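Local coordinates for protein urea carboxylase (PDB 3OEP) that is of unknown function but is a homologue of the bacterial KipI and KipA proteins, with cyclophilin-like domains, and is probably not an allophanate hydrolase, at residues A[90-95]-A[169-174]; A[148-153]-A[157-162]; A[272-277]-A[281-286]. One frame throughout, in Å; residues are numbered along the deposited sequence. Where two conformers were deposited one is given.

Contact 1: A[90-95]-A[169-174]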
# COMPACT_ATOMS: atom_id res chain seq x y z
N PRO A 90 -26.38 1.38 20.62
CA PRO A 90 -27.57 0.71 21.15
C PRO A 90 -27.61 -0.80 20.90
O PRO A 90 -28.00 -1.56 21.79
CB PRO A 90 -28.73 1.41 20.43
CG PRO A 90 -28.19 2.75 20.08
CD PRO A 90 -26.75 2.53 19.76
N GLU A 91 -27.21 -1.23 19.70
CA GLU A 91 -27.19 -2.66 19.35
C GLU A 91 -26.14 -3.43 20.15
O GLU A 91 -26.38 -4.56 20.58
CB GLU A 91 -26.92 -2.84 17.86
CG GLU A 91 -27.00 -4.28 17.39
CD GLU A 91 -26.51 -4.45 15.97
OE1 GLU A 91 -27.01 -3.73 15.08
OE2 GLU A 91 -25.63 -5.31 15.74
N VAL A 92 -24.96 -2.84 20.30
CA VAL A 92 -23.91 -3.45 21.13
C VAL A 92 -24.43 -3.66 22.56
O VAL A 92 -24.31 -4.76 23.11
CB VAL A 92 -22.64 -2.58 21.13
CG1 VAL A 92 -21.63 -3.09 22.16
CG2 VAL A 92 -22.02 -2.55 19.74
N ALA A 93 -25.01 -2.62 23.14
CA ALA A 93 -25.56 -2.70 24.51
C ALA A 93 -26.59 -3.83 24.63
O ALA A 93 -26.54 -4.63 25.57
CB ALA A 93 -26.18 -1.37 24.92
N SER A 94 -27.52 -3.89 23.68
CA SER A 94 -28.58 -4.90 23.68
C SER A 94 -28.03 -6.32 23.59
O SER A 94 -28.42 -7.20 24.36
CB SER A 94 -29.56 -4.68 22.53
OG SER A 94 -30.34 -3.52 22.74
N ARG A 95 -27.11 -6.53 22.64
CA ARG A 95 -26.54 -7.85 22.42
C ARG A 95 -25.69 -8.35 23.60
O ARG A 95 -25.53 -9.55 23.77
CB ARG A 95 -25.73 -7.86 21.12
CG ARG A 95 -26.60 -7.71 19.88
CD ARG A 95 -25.79 -7.51 18.64
NE ARG A 95 -24.91 -8.64 18.37
CZ ARG A 95 -24.02 -8.68 17.38
NH1 ARG A 95 -23.89 -7.65 16.55
NH2 ARG A 95 -23.26 -9.76 17.22
N ASN A 169 -17.80 -2.75 15.34
CA ASN A 169 -18.98 -2.17 15.97
C ASN A 169 -18.67 -0.75 16.44
O ASN A 169 -17.81 -0.55 17.30
CB ASN A 169 -19.41 -3.04 17.15
CG ASN A 169 -19.76 -4.46 16.74
OD1 ASN A 169 -20.81 -4.70 16.14
ND2 ASN A 169 -18.87 -5.41 17.06
N LEU A 170 -19.37 0.23 15.86
CA LEU A 170 -19.05 1.64 16.06
C LEU A 170 -19.68 2.19 17.34
O LEU A 170 -20.91 2.26 17.46
CB LEU A 170 -19.51 2.47 14.87
CG LEU A 170 -19.10 1.98 13.48
CD1 LEU A 170 -19.54 3.00 12.42
CD2 LEU A 170 -17.60 1.73 13.39
N LEU A 171 -18.83 2.56 18.29
CA LEU A 171 -19.26 3.05 19.60
C LEU A 171 -19.22 4.57 19.74
O LEU A 171 -19.96 5.14 20.53
CB LEU A 171 -18.38 2.46 20.71
CG LEU A 171 -18.31 0.95 20.82
CD1 LEU A 171 -17.63 0.57 22.13
CD2 LEU A 171 -19.72 0.35 20.73
N GLY A 172 -18.35 5.23 18.98
CA GLY A 172 -18.23 6.67 19.09
C GLY A 172 -17.29 7.30 18.10
O GLY A 172 -16.93 6.69 17.09
N THR A 173 -16.91 8.54 18.41
CA THR A 173 -16.11 9.38 17.55
C THR A 173 -14.94 9.95 18.34
O THR A 173 -15.14 10.57 19.37
CB THR A 173 -16.95 10.57 17.04
OG1 THR A 173 -18.12 10.08 16.37
CG2 THR A 173 -16.13 11.43 16.08
N SER A 174 -13.72 9.74 17.85
CA SER A 174 -12.54 10.32 18.49
C SER A 174 -12.54 11.83 18.25
O SER A 174 -12.82 12.29 17.14
CB SER A 174 -11.26 9.70 17.94
OG SER A 174 -10.11 10.33 18.48
O HOH W 1 -23.20 -3.65 15.36
O HOH W 2 -21.52 -7.18 15.29
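Helix 89-96 packs on the seven-stranded sheet of the cyclophilin-like subdomain C and D region, where Val92 meets Asn169 and Leu171 of strand 169-174. The helix and strand segments pass at 8.8 Å between axes, close enough for one branch of valine to bridge them. Val92 CG2 rests 3.7 Å from Asn169 CB and 3.8 Å from Leu171 CD2, with the valine and leucine side chains crossing at about a right angle. A short, branched residue suits this place because two strand residues share a single methyl. Leu171 and Gly172 both face Val150 on strand 149-153, which makes a classic beta bulge; Leu171 CD2 still swings over to the helix, while its side chain also packs on His107 of helix 100-108. Beside this apolar patch the contact becomes polar and wet. A chi1 of -60°, with CG anti to the carbonyl carbon, carries the Asn169 amide out toward the Glu91-Arg95 side of the helix, and it is gripped at both ends: ND2 bonds to Val152 O and Pro136 O, while Asn169 OD1 accepts from two waters, each 2.7 Å away. One also accepts from Arg95 NH1; the other gives Glu91 OE2 only a weak bond. Arg95 NH1 and Glu91 OE2, one helical turn apart, form a salt bridge of 3.0 Å, with the carboxylate oxygen near the guanidinium plane and met nearly along its C-O axis.

Contact 2: A[148-153]-A[157-162]; sequences HAVAVA and TGIYPL
Tyr160 leans its ring edge along Ala149 and Ala151, just beyond the end of the antiparallel hairpin made by strands 149-153 and 156-159. Its CB lies 3.9 Å from Ala149 O; further out, CD2 comes within 3.6 Å of that same oxygen, near the ring plane, and CE2 is 3.8 Å from Ala151 CB. At the tip, OH bonds to a glycerol molecule, probably from the crystallisation liquor. Two alanines suit this side, since their single methyls let the broad ring lie close to the strand. Backbone bonds tie the two strands together. Ala151 and Gly158 form a hydrogen-bonded pair, flanked by the non-hydrogen-bonded pairs Val150-Ile159 and Val152-Thr157. Past the strand end, Tyr160 N donates to Ala149 O in the carbonyl plane, and His148 N closes on Tyr160 O at 2.6 Å.

Ala151 O has two donors, on opposite faces of its plane: Gly158 N at 2.9 Å and Thr157 OG1 at 2.8 Å, the hydroxyl sitting 41° out of that plane. A chi1 of -173° places OG1 beside its own carbonyl carbon, pointed across the hairpin, where Val152 CG1 also packs on it. A valine in place of Thr157 would probably cost Ala151 O one of its two donors and leave His107 NE2, which also bonds to this hydroxyl, without its mate.

Phe197 of strand 194-199 packs on Val150, Thr157 and Ile159, with His107 of helix 100-108 against Val150 and Val152, while Trp168 covers Ala151 and Tyr160; strand 169-174 flanks 149-153, and strand 124-127 flanks 156-159.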
# COMPACT_ATOMS: atom_id res chain seq x y z
N HIS A 148 -12.44 8.90 12.12
CA HIS A 148 -12.44 9.11 13.57
C HIS A 148 -13.40 8.21 14.35
O HIS A 148 -13.53 8.35 15.57
CB HIS A 148 -12.65 10.58 13.94
CG HIS A 148 -11.85 11.52 13.09
ND1 HIS A 148 -10.48 11.43 12.98
CD2 HIS A 148 -12.23 12.54 12.28
CE1 HIS A 148 -10.05 12.37 12.16
NE2 HIS A 148 -11.09 13.06 11.72
N ALA A 149 -14.03 7.27 13.66
CA ALA A 149 -14.90 6.30 14.31
C ALA A 149 -14.09 5.43 15.28
O ALA A 149 -13.00 4.95 14.94
CB ALA A 149 -15.62 5.43 13.28
N VAL A 150 -14.62 5.27 16.48
CA VAL A 150 -14.06 4.40 17.51
C VAL A 150 -14.93 3.14 17.57
O VAL A 150 -16.15 3.22 17.71
CB VAL A 150 -14.06 5.11 18.88
CG1 VAL A 150 -13.66 4.14 20.00
CG2 VAL A 150 -13.14 6.34 18.86
N ALA A 151 -14.29 1.97 17.49
CA ALA A 151 -15.01 0.72 17.24
C ALA A 151 -14.44 -0.46 18.00
O ALA A 151 -13.28 -0.43 18.42
CB ALA A 151 -15.00 0.42 15.74
N VAL A 152 -15.27 -1.48 18.20
CA VAL A 152 -14.83 -2.69 18.88
C VAL A 152 -15.20 -3.95 18.10
O VAL A 152 -16.23 -4.03 17.43
CB VAL A 152 -15.39 -2.81 20.33
CG1 VAL A 152 -14.89 -1.66 21.20
CG2 VAL A 152 -16.93 -2.88 20.33
N ALA A 153 -14.34 -4.95 18.22
CA ALA A 153 -14.62 -6.28 17.72
C ALA A 153 -13.81 -7.26 18.54
O ALA A 153 -12.58 -7.18 18.58
CB ALA A 153 -14.28 -6.39 16.25
N THR A 157 -10.12 -2.97 20.15
CA THR A 157 -10.77 -1.71 19.82
C THR A 157 -9.84 -0.95 18.88
O THR A 157 -8.63 -1.20 18.84
CB THR A 157 -11.16 -0.90 21.09
OG1 THR A 157 -11.93 0.25 20.72
CG2 THR A 157 -9.93 -0.46 21.87
N GLY A 158 -10.40 -0.06 18.08
CA GLY A 158 -9.62 0.66 17.10
C GLY A 158 -10.21 2.01 16.77
O GLY A 158 -11.35 2.32 17.16
N ILE A 159 -9.43 2.83 16.08
CA ILE A 159 -9.85 4.16 15.66
C ILE A 159 -9.59 4.28 14.16
O ILE A 159 -8.45 4.17 13.73
CB ILE A 159 -9.10 5.27 16.39
CG1 ILE A 159 -9.18 5.09 17.91
CG2 ILE A 159 -9.66 6.64 15.97
CD1 ILE A 159 -8.24 5.95 18.71
N TYR A 160 -10.65 4.46 13.38
CA TYR A 160 -10.51 4.65 11.92
C TYR A 160 -9.95 6.05 11.68
O TYR A 160 -10.62 7.03 11.98
CB TYR A 160 -11.87 4.47 11.23
CG TYR A 160 -12.41 3.06 11.21
CD1 TYR A 160 -12.36 2.29 10.06
CD2 TYR A 160 -12.97 2.48 12.35
CE1 TYR A 160 -12.85 0.98 10.03
CE2 TYR A 160 -13.47 1.18 12.34
CZ TYR A 160 -13.39 0.43 11.18
OH TYR A 160 -13.88 -0.86 11.15
N PRO A 161 -8.73 6.18 11.13
CA PRO A 161 -8.17 7.52 10.93
C PRO A 161 -8.73 8.25 9.71
O PRO A 161 -8.71 9.48 9.65
CB PRO A 161 -6.67 7.26 10.73
CG PRO A 161 -6.45 5.82 11.07
CD PRO A 161 -7.74 5.14 10.81
N LEU A 162 -9.20 7.46 8.74
CA LEU A 162 -9.69 7.93 7.46
C LEU A 162 -10.96 7.14 7.14
O LEU A 162 -11.13 6.02 7.64
CB LEU A 162 -8.66 7.62 6.36
CG LEU A 162 -7.25 8.20 6.49
CD1 LEU A 162 -6.18 7.14 6.24
CD2 LEU A 162 -7.07 9.36 5.54

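Contact 3: A[272-277]-A[281-286]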
# COMPACT_ATOMS: atom_id res chain seq x y z
N PRO A 272 11.86 10.10 -10.10
CA PRO A 272 10.41 10.17 -10.29
C PRO A 272 9.98 10.24 -11.76
O PRO A 272 10.55 11.03 -12.54
CB PRO A 272 10.03 11.47 -9.56
CG PRO A 272 11.07 11.64 -8.53
CD PRO A 272 12.34 11.15 -9.20
N LEU A 273 8.99 9.43 -12.12
CA LEU A 273 8.44 9.41 -13.47
C LEU A 273 6.94 9.18 -13.39
O LEU A 273 6.40 9.02 -12.29
CB LEU A 273 9.15 8.34 -14.33
CG LEU A 273 8.75 6.86 -14.22
CD1 LEU A 273 9.61 6.03 -15.16
CD2 LEU A 273 8.86 6.36 -12.82
N LEU A 274 6.27 9.21 -14.54
CA LEU A 274 4.82 9.06 -14.61
C LEU A 274 4.42 7.62 -14.91
O LEU A 274 4.96 7.01 -15.83
CB LEU A 274 4.27 9.99 -15.69
CG LEU A 274 2.75 10.18 -15.71
CD1 LEU A 274 2.25 10.62 -14.35
CD2 LEU A 274 2.37 11.19 -16.78
N GLU A 275 3.49 7.08 -14.13
CA GLU A 275 2.85 5.80 -14.41
C GLU A 275 1.41 6.10 -14.77
O GLU A 275 0.77 6.92 -14.12
CB GLU A 275 2.87 4.89 -13.17
CG GLU A 275 2.20 3.53 -13.41
CD GLU A 275 2.07 2.72 -12.14
OE1 GLU A 275 0.95 2.71 -11.58
OE2 GLU A 275 3.06 2.08 -11.73
N PHE A 276 0.90 5.45 -15.81
CA PHE A 276 -0.52 5.54 -16.15
C PHE A 276 -1.06 4.18 -16.57
O PHE A 276 -0.33 3.34 -17.09
CB PHE A 276 -0.77 6.57 -17.26
CG PHE A 276 0.15 6.45 -18.43
CD1 PHE A 276 -0.24 5.76 -19.56
CD2 PHE A 276 1.41 7.02 -18.39
CE1 PHE A 276 0.62 5.64 -20.64
CE2 PHE A 276 2.28 6.89 -19.47
CZ PHE A 276 1.88 6.20 -20.59
N ALA A 277 -2.35 3.97 -16.33
CA ALA A 277 -2.97 2.69 -16.58
C ALA A 277 -4.31 2.84 -17.29
O ALA A 277 -5.07 3.76 -17.00
CB ALA A 277 -3.15 1.92 -15.28
N PRO A 281 -2.82 10.12 -20.06
CA PRO A 281 -3.08 11.55 -20.07
C PRO A 281 -2.79 12.17 -21.43
O PRO A 281 -2.19 11.53 -22.30
CB PRO A 281 -2.10 12.08 -19.03
CG PRO A 281 -0.95 11.16 -19.10
CD PRO A 281 -1.53 9.80 -19.42
N VAL A 282 -3.23 13.41 -21.59
CA VAL A 282 -2.84 14.24 -22.71
C VAL A 282 -1.91 15.31 -22.14
O VAL A 282 -2.30 16.08 -21.27
CB VAL A 282 -4.06 14.90 -23.37
CG1 VAL A 282 -3.63 15.80 -24.54
CG2 VAL A 282 -5.06 13.83 -23.84
N LEU A 283 -0.67 15.33 -22.63
CA LEU A 283 0.39 16.16 -22.05
C LEU A 283 0.99 17.07 -23.11
O LEU A 283 1.17 16.66 -24.25
CB LEU A 283 1.52 15.28 -21.50
CG LEU A 283 1.14 14.17 -20.53
CD1 LEU A 283 2.35 13.30 -20.21
CD2 LEU A 283 0.51 14.76 -19.25
N THR A 284 1.33 18.29 -22.73
CA THR A 284 2.00 19.21 -23.65
C THR A 284 3.30 19.72 -23.04
O THR A 284 3.32 20.17 -21.89
CB THR A 284 1.07 20.36 -24.06
OG1 THR A 284 -0.11 19.80 -24.66
CG2 THR A 284 1.75 21.29 -25.06
N ALA A 285 4.38 19.63 -23.81
CA ALA A 285 5.70 20.09 -23.37
C ALA A 285 5.72 21.61 -23.25
O ALA A 285 5.18 22.31 -24.10
CB ALA A 285 6.78 19.61 -24.34
N LEU A 286 6.35 22.11 -22.19
CA LEU A 286 6.53 23.55 -21.98
C LEU A 286 7.97 24.00 -22.29
O LEU A 286 8.28 25.19 -22.28
CB LEU A 286 6.18 23.91 -20.54
CG LEU A 286 4.75 23.55 -20.13
CD1 LEU A 286 4.51 23.92 -18.67
CD2 LEU A 286 3.71 24.23 -21.05
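A chi1 of 48° sets CG of Phe276 between its backbone N and carbonyl carbon, and chi2 near 97° turns one face of the ring to Pro281. The pyrrolidine answers with its CD, 3.9 Å from Phe276 CG and 4.0 Å from Phe276 CB, so that the proline comes in over the root of the ring, the two side chains crossing at about a right angle. Leu283 is brought in by a different rotation, CG anti to the carbonyl carbon (chi1 -53°), which carries CD1 toward strand 273-277. There it meets Leu274 tip to tip, Leu283 CD1 lying 4.0 Å from Leu274 CD2; the same CD2 is 4.1 Å from Pro281 CG, the leucine and proline sliding past each other in opposite directions. Leu274 was deposited in two conformers, and these two distances belong to only one of them, so its part is less certain than that of Phe276.

Everything that touches is carbon, as befits a buried interior: proline offers a compact apolar ring with no N-H to satisfy, and leucines supply flexible methyl tips. Phe276 also meets the rings of Phe323 and, edge-to-face, Phe298, while Leu283 packs on Leu334 and Trp315. Glu275, between Leu274 and Phe276, takes its carboxylate instead to salt bridges with Arg331 and Arg420. Strand 273-277 belongs to a five-stranded antiparallel sheet and strand 282-285 to a six-stranded one. Joined by a short loop yet in contact through side chains and not through their backbones, the two form a beta-arch, the connection by which a chain passes from one layer of packed sheets to the other.

Overall arrangement
Contacts 1 and 2 share one sheet: strands 169-174 and 149-153 are neighbours in it, and contact 2 is nested inside the loop that contact 1 closes. Their chemistry follows their depth. Contact 2 is wholly buried and held mainly by backbone hydrogen bonds; contact 1, where a helix meets the sheet, is buried at Val92 but reaches solvent at Arg95, with waters joining the two elements. Contact 3 lies in the other family region, across the chain's centre, its nearest atoms about 20 Å from contact 2 and 31 Å from contact 1. Also buried, it joins strands of different sheets through apolar side chains alone, whereas contact 2 pairs strands within one.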